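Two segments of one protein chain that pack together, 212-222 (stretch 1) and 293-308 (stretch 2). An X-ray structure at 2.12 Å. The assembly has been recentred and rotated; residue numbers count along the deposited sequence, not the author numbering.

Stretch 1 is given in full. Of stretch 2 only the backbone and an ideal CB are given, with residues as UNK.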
# COMPACT_ATOMS: atom_id res chain seq x y z
N HIS A 212 0.40 -13.37 -29.44
CA HIS A 212 -0.64 -14.40 -29.36
C HIS A 212 -0.86 -14.98 -27.94
O HIS A 212 0.10 -15.35 -27.28
CB HIS A 212 -0.34 -15.61 -30.26
CG HIS A 212 0.36 -15.29 -31.53
ND1 HIS A 212 -0.28 -15.25 -32.75
CD2 HIS A 212 1.67 -15.05 -31.79
CE1 HIS A 212 0.59 -14.99 -33.70
NE2 HIS A 212 1.79 -14.86 -33.15
N VAL A 213 -2.13 -15.13 -27.55
CA VAL A 213 -2.48 -15.71 -26.25
C VAL A 213 -3.53 -16.81 -26.40
O VAL A 213 -4.19 -16.91 -27.44
CB VAL A 213 -2.84 -14.60 -25.21
CG1 VAL A 213 -4.06 -13.78 -25.61
CG2 VAL A 213 -3.00 -15.20 -23.83
N PHE A 214 -3.61 -17.68 -25.37
CA PHE A 214 -4.52 -18.88 -25.31
C PHE A 214 -4.47 -19.73 -26.60
O PHE A 214 -5.48 -20.24 -27.06
CB PHE A 214 -5.98 -18.49 -24.93
CG PHE A 214 -6.07 -17.82 -23.61
CD1 PHE A 214 -5.61 -18.46 -22.46
CD2 PHE A 214 -6.57 -16.53 -23.49
CE1 PHE A 214 -5.65 -17.83 -21.22
CE2 PHE A 214 -6.61 -15.90 -22.25
CZ PHE A 214 -6.16 -16.57 -21.11
N ASP A 215 -3.23 -19.93 -27.05
CA ASP A 215 -2.89 -20.17 -28.44
C ASP A 215 -1.44 -20.70 -28.52
O ASP A 215 -0.56 -20.21 -27.80
CB ASP A 215 -2.94 -18.82 -29.17
CG ASP A 215 -2.71 -18.94 -30.67
OD1 ASP A 215 -1.59 -19.28 -31.13
OD2 ASP A 215 -3.66 -18.66 -31.41
N ARG A 216 -1.17 -21.64 -29.43
CA ARG A 216 0.19 -22.22 -29.59
C ARG A 216 1.36 -21.30 -30.03
O ARG A 216 2.53 -21.64 -29.81
CB ARG A 216 0.15 -23.41 -30.55
CG ARG A 216 -0.43 -24.66 -29.96
CD ARG A 216 -0.10 -25.83 -30.86
NE ARG A 216 -0.92 -25.91 -32.08
CZ ARG A 216 -0.49 -26.15 -33.34
NH1 ARG A 216 0.80 -26.35 -33.62
NH2 ARG A 216 -1.37 -26.20 -34.35
N ARG A 217 1.08 -20.17 -30.68
CA ARG A 217 2.16 -19.26 -31.09
C ARG A 217 2.59 -18.29 -29.97
O ARG A 217 3.53 -17.51 -30.16
CB ARG A 217 1.76 -18.49 -32.34
CG ARG A 217 1.66 -19.38 -33.58
CD ARG A 217 0.80 -18.74 -34.66
NE ARG A 217 -0.63 -18.70 -34.30
CZ ARG A 217 -1.58 -18.14 -35.04
NH1 ARG A 217 -1.28 -17.53 -36.19
NH2 ARG A 217 -2.84 -18.17 -34.62
N ALA A 218 1.92 -18.36 -28.82
CA ALA A 218 2.15 -17.44 -27.68
C ALA A 218 3.63 -17.31 -27.22
O ALA A 218 4.25 -18.30 -26.79
CB ALA A 218 1.24 -17.80 -26.50
N ARG A 219 4.15 -16.08 -27.30
CA ARG A 219 5.57 -15.74 -27.03
C ARG A 219 5.75 -14.52 -26.08
O ARG A 219 6.83 -13.91 -26.07
CB ARG A 219 6.26 -15.41 -28.38
CG ARG A 219 7.20 -16.47 -28.95
CD ARG A 219 8.38 -15.85 -29.71
NE ARG A 219 9.36 -15.22 -28.80
CZ ARG A 219 9.71 -13.93 -28.78
NH1 ARG A 219 9.19 -13.05 -29.63
NH2 ARG A 219 10.61 -13.51 -27.89
N GLY A 220 4.73 -14.15 -25.29
CA GLY A 220 4.73 -12.85 -24.59
C GLY A 220 4.51 -11.70 -25.58
O GLY A 220 4.60 -11.89 -26.80
N PHE A 221 4.23 -10.51 -25.07
CA PHE A 221 3.71 -9.40 -25.90
C PHE A 221 4.72 -8.31 -26.15
O PHE A 221 5.75 -8.28 -25.50
CB PHE A 221 2.49 -8.80 -25.21
CG PHE A 221 1.32 -9.70 -25.20
CD1 PHE A 221 0.44 -9.73 -26.29
CD2 PHE A 221 1.12 -10.57 -24.13
CE1 PHE A 221 -0.64 -10.60 -26.30
CE2 PHE A 221 0.03 -11.43 -24.12
CZ PHE A 221 -0.86 -11.45 -25.20
N THR A 222 4.40 -7.42 -27.10
CA THR A 222 5.10 -6.16 -27.19
C THR A 222 4.87 -5.34 -25.88
O THR A 222 3.73 -5.10 -25.51
CB THR A 222 4.63 -5.28 -28.38
OG1 THR A 222 4.24 -6.10 -29.47
CG2 THR A 222 5.77 -4.30 -28.85
N UNK A 293 -12.06 -10.40 -18.10
CA UNK A 293 -10.81 -9.92 -18.66
C UNK A 293 -9.67 -10.70 -17.96
O UNK A 293 -9.31 -10.43 -16.82
CB UNK A 293 -10.66 -8.41 -18.48
N UNK A 294 -9.08 -11.63 -18.69
CA UNK A 294 -8.16 -12.60 -18.18
C UNK A 294 -6.77 -11.98 -18.00
O UNK A 294 -6.45 -10.96 -18.57
CB UNK A 294 -8.10 -13.81 -19.11
N UNK A 295 -5.94 -12.67 -17.24
CA UNK A 295 -4.55 -12.32 -17.10
C UNK A 295 -3.79 -12.40 -18.40
O UNK A 295 -3.04 -11.51 -18.75
CB UNK A 295 -3.89 -13.23 -16.06
N UNK A 296 -3.98 -13.49 -19.10
CA UNK A 296 -3.47 -13.63 -20.45
C UNK A 296 -1.98 -13.48 -20.52
O UNK A 296 -1.44 -12.59 -21.16
CB UNK A 296 -4.13 -12.61 -21.38
N UNK A 297 -1.29 -14.37 -19.86
CA UNK A 297 0.17 -14.28 -19.76
C UNK A 297 0.82 -14.42 -21.13
O UNK A 297 1.84 -13.83 -21.36
CB UNK A 297 0.71 -15.35 -18.81
N UNK A 298 0.25 -15.21 -22.02
CA UNK A 298 0.80 -15.39 -23.36
C UNK A 298 1.87 -16.47 -23.40
O UNK A 298 2.89 -16.35 -24.09
CB UNK A 298 1.38 -14.07 -23.87
N UNK A 299 1.64 -17.53 -22.65
CA UNK A 299 2.52 -18.64 -22.64
C UNK A 299 1.67 -19.85 -22.24
O UNK A 299 0.77 -19.74 -21.41
CB UNK A 299 3.71 -18.41 -21.70
N UNK A 300 1.91 -20.97 -22.89
CA UNK A 300 1.03 -22.13 -22.83
C UNK A 300 0.74 -22.61 -21.41
O UNK A 300 -0.41 -22.86 -21.05
CB UNK A 300 1.65 -23.28 -23.63
N UNK A 301 1.77 -22.78 -20.61
CA UNK A 301 1.56 -23.34 -19.26
C UNK A 301 0.77 -22.44 -18.33
O UNK A 301 -0.21 -22.89 -17.75
CB UNK A 301 2.91 -23.64 -18.61
N UNK A 302 1.17 -21.17 -18.21
CA UNK A 302 0.34 -20.32 -17.36
C UNK A 302 -1.04 -20.06 -17.96
O UNK A 302 -1.99 -19.95 -17.22
CB UNK A 302 1.05 -18.99 -17.11
N UNK A 303 -1.17 -20.01 -19.29
CA UNK A 303 -2.47 -19.77 -19.88
C UNK A 303 -3.41 -20.95 -19.61
O UNK A 303 -4.59 -20.78 -19.30
CB UNK A 303 -2.33 -19.52 -21.38
N UNK A 304 -2.89 -22.15 -19.74
CA UNK A 304 -3.69 -23.33 -19.45
C UNK A 304 -4.10 -23.38 -17.98
O UNK A 304 -5.22 -23.70 -17.64
CB UNK A 304 -2.92 -24.60 -19.82
N UNK A 305 -3.16 -23.09 -17.11
CA UNK A 305 -3.44 -23.01 -15.68
C UNK A 305 -4.55 -22.01 -15.41
O UNK A 305 -5.51 -22.30 -14.64
CB UNK A 305 -2.18 -22.62 -14.90
N UNK A 306 -4.46 -20.86 -16.06
CA UNK A 306 -5.47 -19.84 -15.87
C UNK A 306 -6.85 -20.32 -16.29
O UNK A 306 -7.82 -20.08 -15.57
CB UNK A 306 -5.09 -18.58 -16.65
N UNK A 307 -6.95 -20.93 -17.46
CA UNK A 307 -8.25 -21.39 -17.95
C UNK A 307 -8.89 -22.48 -17.04
O UNK A 307 -10.06 -22.45 -16.76
CB UNK A 307 -8.09 -21.93 -19.37
N UNK A 308 -8.08 -23.39 -16.54
CA UNK A 308 -8.58 -24.39 -15.60
C UNK A 308 -8.98 -23.76 -14.29
O UNK A 308 -9.93 -24.19 -13.68
CB UNK A 308 -7.53 -25.47 -15.35

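Stretch 1 brings several features to the contact: the ring of Phe214, the methyl CG2 of Val213, the CB of Ala218, the amide of Gly220 and the ring of Phe221. Position 293 has nothing of stretch 1 near its CB, so the contact sets no preference; it is Glu293.

At position 294 the CB points toward stretch 1 and its ideal position lies 3.9 Å from Phe214 CZ. A small side chain, polar or apolar, would fit beside the ring. The residue is Thr294, whose OG1 sits 3.3 Å from Phe214 CE2, near the plane of the ring at its edge; the hydroxyl is hydrogen-bonded elsewhere in the structure. Position 295 finds no partner in stretch 1, which leaves the choice open; it is Asn295.

Position 296 has a left-handed backbone (phi 59°, psi 62°), which glycine or asparagine adopts readily. Its ideal CB, however, is 3.7 Å from Val213 CG2 and 4.2 Å from Phe214 CE2, an apolar setting with little room, so alanine is also reasonable. Ala296 is found, its CB packing on both. At 297 the CB points away and the choice is open; the residue is Ala297.

Position 298 is the most restricted. A CB here would lie 3.0 Å from Phe221 CE2, a clash, and the backbone angles (phi 85°, psi 39°) would jam it against the preceding carbonyl. Glycine is the clear expectation, and Gly298 is present. Its bare CA lies 4.0 Å from His212 O, and its carbonyl O accepts a hydrogen bond from Gly220 N at 3.1 Å.

Position 299 precedes the helix and its CB points away, so small polar residues that often occur at an N-cap would suit. Ser299 occupies it, although its side chain makes no capping bond. At 300 the CB points sideways, and a long polar chain could reach toward Arg216. Gln300 does so loosely, its NE2 4.5 Å from Arg216 CG. Positions 301 and 302 are out of reach, and proline is tolerated in the first turn of a helix; they are Ile301 and Pro302.

Position 303 points toward stretch 1, with its ideal CB 3.6 Å from Phe214 CD1 and the amide of Phe214 available as a donor. A short acceptor, Asp or Asn, would serve. Asp303 OD2 accepts from Phe214 N at 3.3 Å and from a water at 2.4 Å, which in turn accepts from Asp215 N at 3.1 Å. Its OD1 takes Gly298 N at 3.0 Å, so one carboxylate joins the helix to the preceding loop and to stretch 1.

Positions 304 and 305 would take any helix-compatible side chain; they are Leu304 and Ile305. Position 306 points toward stretch 1, its ideal CB 4.7 Å from Phe214 CE1, and the amides of 295 and 296 invite a long acceptor, Glu or Gln. Glu306 OE1 lies 3.5 Å from Phe214 CZ and accepts from Ala296 N at 3.0 Å; OE2 accepts from Asn295 N at 2.8 Å.

At 307 the CB points toward stretch 1, 5.1 Å from Phe214 CE1 in its ideal place, and a branched apolar chain would cover the ring. Leu307 does this: CD2 lies over one face, 4.2 Å from the centroid. Position 308, out of reach, is equally open and is Lys308.

Stretch 2 (293-308) ETNAAGSQIPDLIELK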
# COMPACT_ATOMS: atom_id res chain seq x y z
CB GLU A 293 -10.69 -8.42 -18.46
CG GLU A 293 -9.30 -7.79 -18.77
CD GLU A 293 -8.96 -7.68 -20.25
OE1 GLU A 293 -9.90 -7.91 -21.09
OE2 GLU A 293 -7.74 -7.38 -20.59
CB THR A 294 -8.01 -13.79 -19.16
OG1 THR A 294 -7.51 -13.32 -20.43
CG2 THR A 294 -9.32 -14.49 -19.39
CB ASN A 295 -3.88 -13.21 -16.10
CG ASN A 295 -2.46 -12.79 -15.85
OD1 ASN A 295 -2.18 -11.65 -15.57
ND2 ASN A 295 -1.53 -13.72 -16.05
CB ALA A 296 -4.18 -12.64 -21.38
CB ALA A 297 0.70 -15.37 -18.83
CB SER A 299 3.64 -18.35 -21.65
OG SER A 299 4.66 -19.29 -21.83
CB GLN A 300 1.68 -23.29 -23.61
CG GLN A 300 1.12 -24.69 -23.35
CD GLN A 300 -0.02 -25.09 -24.29
OE1 GLN A 300 -1.17 -25.19 -23.87
NE2 GLN A 300 0.31 -25.34 -25.57
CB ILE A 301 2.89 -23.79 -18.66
CG1 ILE A 301 3.13 -25.18 -19.18
CG2 ILE A 301 2.90 -23.78 -17.12
CD1 ILE A 301 4.59 -25.47 -19.23
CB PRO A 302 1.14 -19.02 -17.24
CG PRO A 302 2.28 -19.16 -18.16
CD PRO A 302 2.47 -20.58 -18.51
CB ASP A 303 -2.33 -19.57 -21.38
CG ASP A 303 -1.74 -18.19 -21.78
OD1 ASP A 303 -1.62 -17.28 -20.92
OD2 ASP A 303 -1.38 -18.04 -22.98
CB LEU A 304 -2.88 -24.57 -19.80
CG LEU A 304 -3.57 -25.88 -19.51
CD1 LEU A 304 -4.83 -25.98 -20.37
CD2 LEU A 304 -2.61 -27.05 -19.74
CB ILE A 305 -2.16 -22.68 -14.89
CG1 ILE A 305 -1.31 -23.95 -14.83
CG2 ILE A 305 -2.50 -22.11 -13.52
CD1 ILE A 305 0.11 -23.71 -14.37
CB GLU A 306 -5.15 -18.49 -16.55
CG GLU A 306 -6.28 -17.51 -16.30
CD GLU A 306 -6.09 -16.05 -16.82
OE1 GLU A 306 -5.27 -15.86 -17.78
OE2 GLU A 306 -6.81 -15.13 -16.26
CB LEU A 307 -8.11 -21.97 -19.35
CG LEU A 307 -7.77 -20.96 -20.45
CD1 LEU A 307 -7.66 -21.74 -21.74
CD2 LEU A 307 -8.79 -19.88 -20.65
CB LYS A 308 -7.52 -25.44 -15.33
CG LYS A 308 -7.26 -26.28 -16.57
CD LYS A 308 -6.22 -27.36 -16.29
CE LYS A 308 -5.98 -28.21 -17.54
NZ LYS A 308 -4.85 -29.19 -17.41
O HOH W 1 -1.20 -19.70 -24.77
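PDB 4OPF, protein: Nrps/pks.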